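Local coordinates for protein glyoxalase III (glutathione-independent) (Candida albicans, PDB 4LRU) that converts the toxic metabolite methylglyoxal to D-lactate in one glutathione-independent step, acting as a monomeric glyoxalase of the DJ-1 superfamily, at residues 115-120 / 145-150; 123-128 / 133-138. All blocks are in the same frame, centred on the assembly; numbering follows the deposited sequence. Where two conformers were deposited one is given.

Interaction 1 (115-120 / 145-150); sequences YPNAKD and FENLND
Two flat groups, the carboxylate of Glu146 and the amide of Asn147, meet Pro116 in different ways. The carboxylate offers a face: Pro116 CB stands almost directly over Glu146 CD at 3.8 Å, and Pro116 CG lies above Glu146 OE1 at 3.6 Å. Glu146 reaches this place with CG anti to its backbone N (chi1 -173°) and an extended chain beyond. The amide instead works at its edge. Asn147 ND2 donates to Pro116 O at 3.0 Å with an N-H...O angle of 178°; the acceptor lies in the amide plane, whereas the donor stands 44° above the carbonyl plane. Asn117 ND2 lies 3.9 Å from Asn147 ND2, but both are donors and no hydrogen bond joins them.

A type II turn from Phe145 to Leu148 presents both groups, with Asn147 at its third position in a left-handed backbone conformation. From helix 188-195, Lys194 forms a salt bridge with Glu146 OE2 and a hydrogen bond with Asn147 OD1, while Glu195 OE2 accepts from Asn147 N. The turn is thus held between that helix and the entry to helix 119-130.

Chemically, one short, nearly linear hydrogen bond joins the two segments, and the edge of the proline ring lies over one carboxylate face. The lysine would be expected to stabilise the charge of Glu146 and polarise the Asn147 amide, probably strengthening its N-H donor.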
loop_
_atom_site.group_PDB
_atom_site.type_symbol
_atom_site.label_atom_id
_atom_site.label_comp_id
_atom_site.label_asym_id
_atom_site.label_seq_id
_atom_site.Cartn_x
_atom_site.Cartn_y
_atom_site.Cartn_z
ATOM N N TYR A 115 -5.116 -7.938 3.339
ATOM C CA TYR A 115 -5.778 -6.645 3.155
ATOM C C TYR A 115 -7.298 -6.761 2.889
ATOM O O TYR A 115 -8.052 -5.966 3.405
ATOM C CB TYR A 115 -5.123 -5.803 2.056
ATOM C CG TYR A 115 -3.933 -4.949 2.499
ATOM C CD1 TYR A 115 -3.288 -5.141 3.726
ATOM C CD2 TYR A 115 -3.431 -3.973 1.646
ATOM C CE1 TYR A 115 -2.199 -4.359 4.089
ATOM C CE2 TYR A 115 -2.351 -3.195 1.995
ATOM C CZ TYR A 115 -1.714 -3.396 3.203
ATOM O OH TYR A 115 -0.612 -2.619 3.573
ATOM N N PRO A 116 -7.741 -7.747 2.081
ATOM C CA PRO A 116 -9.184 -7.815 1.827
ATOM C C PRO A 116 -10.071 -8.075 3.036
ATOM O O PRO A 116 -11.280 -7.829 2.970
ATOM C CB PRO A 116 -9.318 -8.939 0.807
ATOM C CG PRO A 116 -7.986 -8.974 0.109
ATOM C CD PRO A 116 -6.989 -8.647 1.191
ATOM N N ASN A 117 -9.490 -8.606 4.114
ATOM C CA ASN A 117 -10.248 -8.882 5.332
ATOM C C ASN A 117 -9.690 -8.139 6.528
ATOM O O ASN A 117 -10.047 -8.449 7.677
ATOM C CB ASN A 117 -10.249 -10.373 5.636
ATOM C CG ASN A 117 -10.837 -11.190 4.512
ATOM O OD1 ASN A 117 -10.216 -12.130 4.016
ATOM N ND2 ASN A 117 -12.042 -10.843 4.114
ATOM N N ALA A 118 -8.836 -7.156 6.256
ATOM C CA ALA A 118 -8.189 -6.389 7.316
ATOM C C ALA A 118 -9.112 -5.272 7.766
ATOM O O ALA A 118 -8.878 -4.089 7.483
ATOM C CB ALA A 118 -6.851 -5.847 6.847
ATOM N N LYS A 119 -10.138 -5.644 8.535
ATOM C CA LYS A 119 -11.248 -4.741 8.772
ATOM C C LYS A 119 -10.837 -3.509 9.570
ATOM O O LYS A 119 -11.384 -2.449 9.355
ATOM C CB LYS A 119 -12.414 -5.482 9.421
ATOM C CG LYS A 119 -13.030 -6.489 8.452
ATOM C CD LYS A 119 -14.329 -7.084 8.945
ATOM C CE LYS A 119 -14.824 -8.122 7.949
ATOM N NZ LYS A 119 -15.151 -7.521 6.620
ATOM N N ASP A 120 -9.866 -3.641 10.467
ATOM C CA ASP A 120 -9.396 -2.476 11.232
ATOM C C ASP A 120 -8.648 -1.463 10.348
ATOM O O ASP A 120 -8.948 -0.251 10.383
ATOM C CB ASP A 120 -8.513 -2.916 12.398
ATOM C CG ASP A 120 -9.292 -3.661 13.471
ATOM O OD1 ASP A 120 -10.378 -3.165 13.856
ATOM O OD2 ASP A 120 -8.797 -4.710 13.958
ATOM N N PHE A 145 -9.056 -2.261 -0.966
ATOM C CA PHE A 145 -10.377 -1.829 -1.400
ATOM C C PHE A 145 -11.314 -3.001 -1.675
ATOM O O PHE A 145 -12.505 -2.825 -1.944
ATOM C CB PHE A 145 -10.268 -0.978 -2.677
ATOM C CG PHE A 145 -9.421 0.261 -2.523
ATOM C CD1 PHE A 145 -9.748 1.227 -1.594
ATOM C CD2 PHE A 145 -8.314 0.465 -3.337
ATOM C CE1 PHE A 145 -8.987 2.378 -1.461
ATOM C CE2 PHE A 145 -7.535 1.599 -3.198
ATOM C CZ PHE A 145 -7.868 2.553 -2.255
ATOM N N GLU A 146 -10.770 -4.210 -1.664
ATOM C CA GLU A 146 -11.584 -5.385 -1.871
ATOM C C GLU A 146 -12.487 -5.593 -0.647
ATOM O O GLU A 146 -12.030 -5.526 0.490
ATOM C CB GLU A 146 -10.693 -6.612 -2.122
ATOM C CG GLU A 146 -11.485 -7.841 -2.521
ATOM C CD GLU A 146 -10.631 -9.068 -2.778
ATOM O OE1 GLU A 146 -9.452 -8.905 -3.128
ATOM O OE2 GLU A 146 -11.164 -10.196 -2.641
ATOM N N ASN A 147 -13.772 -5.804 -0.903
ATOM C CA ASN A 147 -14.791 -5.928 0.150
ATOM C C ASN A 147 -15.027 -4.659 0.954
ATOM O O ASN A 147 -15.611 -4.713 2.042
ATOM C CB ASN A 147 -14.459 -7.060 1.129
ATOM C CG ASN A 147 -14.143 -8.361 0.431
ATOM O OD1 ASN A 147 -14.884 -8.798 -0.450
ATOM N ND2 ASN A 147 -13.048 -9.002 0.836
ATOM N N LEU A 148 -14.610 -3.509 0.440
ATOM C CA LEU A 148 -14.672 -2.288 1.244
ATOM C C LEU A 148 -15.798 -1.371 0.796
ATOM O O LEU A 148 -15.717 -0.730 -0.256
ATOM C CB LEU A 148 -13.355 -1.533 1.210
ATOM C CG LEU A 148 -13.268 -0.339 2.154
ATOM C CD1 LEU A 148 -13.620 -0.753 3.581
ATOM C CD2 LEU A 148 -11.894 0.282 2.081
ATOM N N ASN A 149 -16.846 -1.294 1.602
ATOM C CA ASN A 149 -17.914 -0.358 1.302
ATOM C C ASN A 149 -17.609 0.988 1.965
ATOM O O ASN A 149 -16.959 1.049 3.015
ATOM C CB ASN A 149 -19.255 -0.940 1.723
ATOM C CG ASN A 149 -19.850 -1.844 0.649
ATOM O OD1 ASN A 149 -19.179 -2.205 -0.319
ATOM N ND2 ASN A 149 -21.097 -2.224 0.828
ATOM N N ASP A 150 -18.015 2.060 1.309
ATOM C CA ASP A 150 -17.914 3.407 1.883
ATOM C C ASP A 150 -19.186 3.656 2.695
ATOM O O ASP A 150 -20.287 3.560 2.169
ATOM C CB ASP A 150 -17.804 4.423 0.743
ATOM C CG ASP A 150 -17.599 5.849 1.231
ATOM O OD1 ASP A 150 -17.731 6.111 2.447
ATOM O OD2 ASP A 150 -17.307 6.704 0.364
#

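Interaction 2 (123-128 / 133-138); sequences KIATTV and GVVSAV
Val128 sends its CG1 methyl from helix 119-130 onto the backbone at the start of strand 134-138, touching Val134 O at 3.4 Å and Val134 N at 3.7 Å. The torsion explains the reach: CG1 is anti to the backbone N (chi1 167°), and the other methyl, CG2, is turned beside that nitrogen. Val135 answers from the strand with CG1 likewise anti to its backbone N. Its CG2 methyl, anti to the carbonyl carbon, meets Ala125 O at 3.2 Å and Val128 CG1 at 4.0 Å, and its CG1 faces the Ala125 methyl more loosely. Val135 was modelled in two conformers, and the contacts of its CG1 and CG2 hold for the given one and are tentative. Ala125 lies nearest Val135 (CA to CA 6.2 Å) and meets it mainly through its carbonyl oxygen, its methyl lying to one side.

Where the chain turns back, Gly133 N donates to Val128 O at 2.9 Å. The bond is bent, with an N-H...O angle of 137°, and links residues five apart, from the last turn of the helix to the residue just before the strand. Gly133 has no side chain on the flank where Val128 CG1 packs. On the helix side turned from the strand, Thr127 OG1 bonds to Lys123 O at 2.8 Å; Thr127 N reaches that oxygen from the opposite face of its plane.

The segment axes diverge from antiparallel, at 138°. They are the helix and second strand of a beta-alpha-beta crossover that starts from strand 102-105, whose Phe103 also packs on Ala125. Strand 134-138 pairs with strands 102-105 and 216-219, while Val134 points to helix 225-236 on the other side, giving the alpha/beta/alpha layering of the DJ-1 fold.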
loop_
_atom_site.group_PDB
_atom_site.type_symbol
_atom_site.label_atom_id
_atom_site.label_comp_id
_atom_site.label_asym_id
_atom_site.label_seq_id
_atom_site.Cartn_x
_atom_site.Cartn_y
_atom_site.Cartn_z
ATOM N N LYS A 123 -11.173 0.175 8.215
ATOM C CA LYS A 123 -11.936 1.177 8.948
ATOM C C LYS A 123 -11.150 2.487 9.031
ATOM O O LYS A 123 -11.720 3.566 8.911
ATOM C CB LYS A 123 -12.290 0.672 10.354
ATOM C CG LYS A 123 -13.055 1.675 11.208
ATOM C CD LYS A 123 -14.442 1.921 10.639
ATOM C CE LYS A 123 -15.295 2.797 11.543
ATOM N NZ LYS A 123 -16.559 3.234 10.875
ATOM N N ILE A 124 -9.833 2.395 9.197
ATOM C CA ILE A 124 -9.003 3.611 9.140
ATOM C C ILE A 124 -9.108 4.254 7.748
ATOM O O ILE A 124 -9.341 5.467 7.627
ATOM C CB ILE A 124 -7.535 3.364 9.526
ATOM C CG1 ILE A 124 -7.463 2.743 10.922
ATOM C CG2 ILE A 124 -6.753 4.681 9.423
ATOM C CD1 ILE A 124 -6.068 2.374 11.390
ATOM N N ALA A 125 -9.025 3.442 6.704
ATOM C CA ALA A 125 -9.176 3.950 5.335
ATOM C C ALA A 125 -10.505 4.673 5.117
ATOM O O ALA A 125 -10.538 5.773 4.553
ATOM C CB ALA A 125 -9.029 2.825 4.335
ATOM N N THR A 126 -11.616 4.076 5.547
ATOM C CA THR A 126 -12.917 4.697 5.281
ATOM C C THR A 126 -13.107 5.945 6.146
ATOM O O THR A 126 -13.786 6.897 5.734
ATOM C CB THR A 126 -14.112 3.727 5.476
ATOM O OG1 THR A 126 -14.105 3.176 6.804
ATOM C CG2 THR A 126 -14.068 2.611 4.451
ATOM N N THR A 127 -12.543 5.929 7.358
ATOM C CA THR A 127 -12.634 7.077 8.240
ATOM C C THR A 127 -11.889 8.252 7.617
ATOM O O THR A 127 -12.408 9.376 7.553
ATOM C CB THR A 127 -12.082 6.743 9.643
ATOM O OG1 THR A 127 -12.914 5.735 10.235
ATOM C CG2 THR A 127 -12.077 7.946 10.525
ATOM N N VAL A 128 -10.696 7.963 7.115
ATOM C CA VAL A 128 -9.889 8.955 6.387
ATOM C C VAL A 128 -10.657 9.495 5.189
ATOM O O VAL A 128 -10.790 10.709 5.027
ATOM C CB VAL A 128 -8.560 8.351 5.911
ATOM C CG1 VAL A 128 -7.884 9.261 4.892
ATOM C CG2 VAL A 128 -7.647 8.095 7.098
ATOM N N GLY A 133 -10.049 13.201 3.752
ATOM C CA GLY A 133 -8.684 12.769 3.544
ATOM C C GLY A 133 -8.437 12.018 2.242
ATOM O O GLY A 133 -9.340 11.862 1.413
ATOM N N VAL A 134 -7.206 11.552 2.068
ATOM C CA VAL A 134 -6.810 10.848 0.856
ATOM C C VAL A 134 -6.493 9.400 1.217
ATOM O O VAL A 134 -5.765 9.125 2.185
ATOM C CB VAL A 134 -5.614 11.545 0.166
ATOM C CG1 VAL A 134 -4.961 10.631 -0.863
ATOM C CG2 VAL A 134 -6.077 12.836 -0.485
ATOM N N VAL A 135 -7.042 8.481 0.426
ATOM C CA VAL A 135 -6.784 7.056 0.577
ATOM C C VAL A 135 -6.041 6.565 -0.664
ATOM O O VAL A 135 -6.420 6.879 -1.800
ATOM C CB VAL A 135 -8.094 6.261 0.744
ATOM C CG1 VAL A 135 -7.813 4.765 0.804
ATOM C CG2 VAL A 135 -8.835 6.717 1.990
ATOM N N SER A 136 -4.980 5.802 -0.437
ATOM C CA SER A 136 -3.994 5.513 -1.465
ATOM C C SER A 136 -3.363 4.154 -1.222
ATOM O O SER A 136 -3.367 3.633 -0.107
ATOM C CB SER A 136 -2.934 6.597 -1.499
ATOM O OG SER A 136 -2.214 6.629 -0.283
ATOM N N ALA A 137 -2.816 3.580 -2.282
ATOM C CA ALA A 137 -2.072 2.342 -2.185
ATOM C C ALA A 137 -1.221 2.156 -3.427
ATOM O O ALA A 137 -1.522 2.681 -4.503
ATOM C CB ALA A 137 -3.027 1.172 -2.018
ATOM N N VAL A 138 -0.175 1.365 -3.269
ATOM C CA VAL A 138 0.695 1.022 -4.392
ATOM C C VAL A 138 0.758 -0.491 -4.590
ATOM O O VAL A 138 0.655 -1.260 -3.643
ATOM C CB VAL A 138 2.098 1.626 -4.208
ATOM C CG1 VAL A 138 2.826 1.021 -3.014
ATOM C CG2 VAL A 138 2.930 1.463 -5.476
#

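Overall arrangement
Helix 119-130 is common to both contacts: interaction 1 engages the turn leading into it, interaction 2 its inner side and its exit. Along the chain, interaction 2 is nested within the loop that interaction 1 closes. All touching residues of interaction 2 are buried, and methyl packing against the central sheet dominates; interaction 1, partly buried and including the exposed Asn117, rests on an amide hydrogen bond and on a proline ring packed over a carboxylate. The two also meet directly, where Leu148 CD1 packs on Thr126 CG2 at 3.5 Å. Phe145 adjoins Val135 as well, though that touch depends on which Val135 conformer is taken.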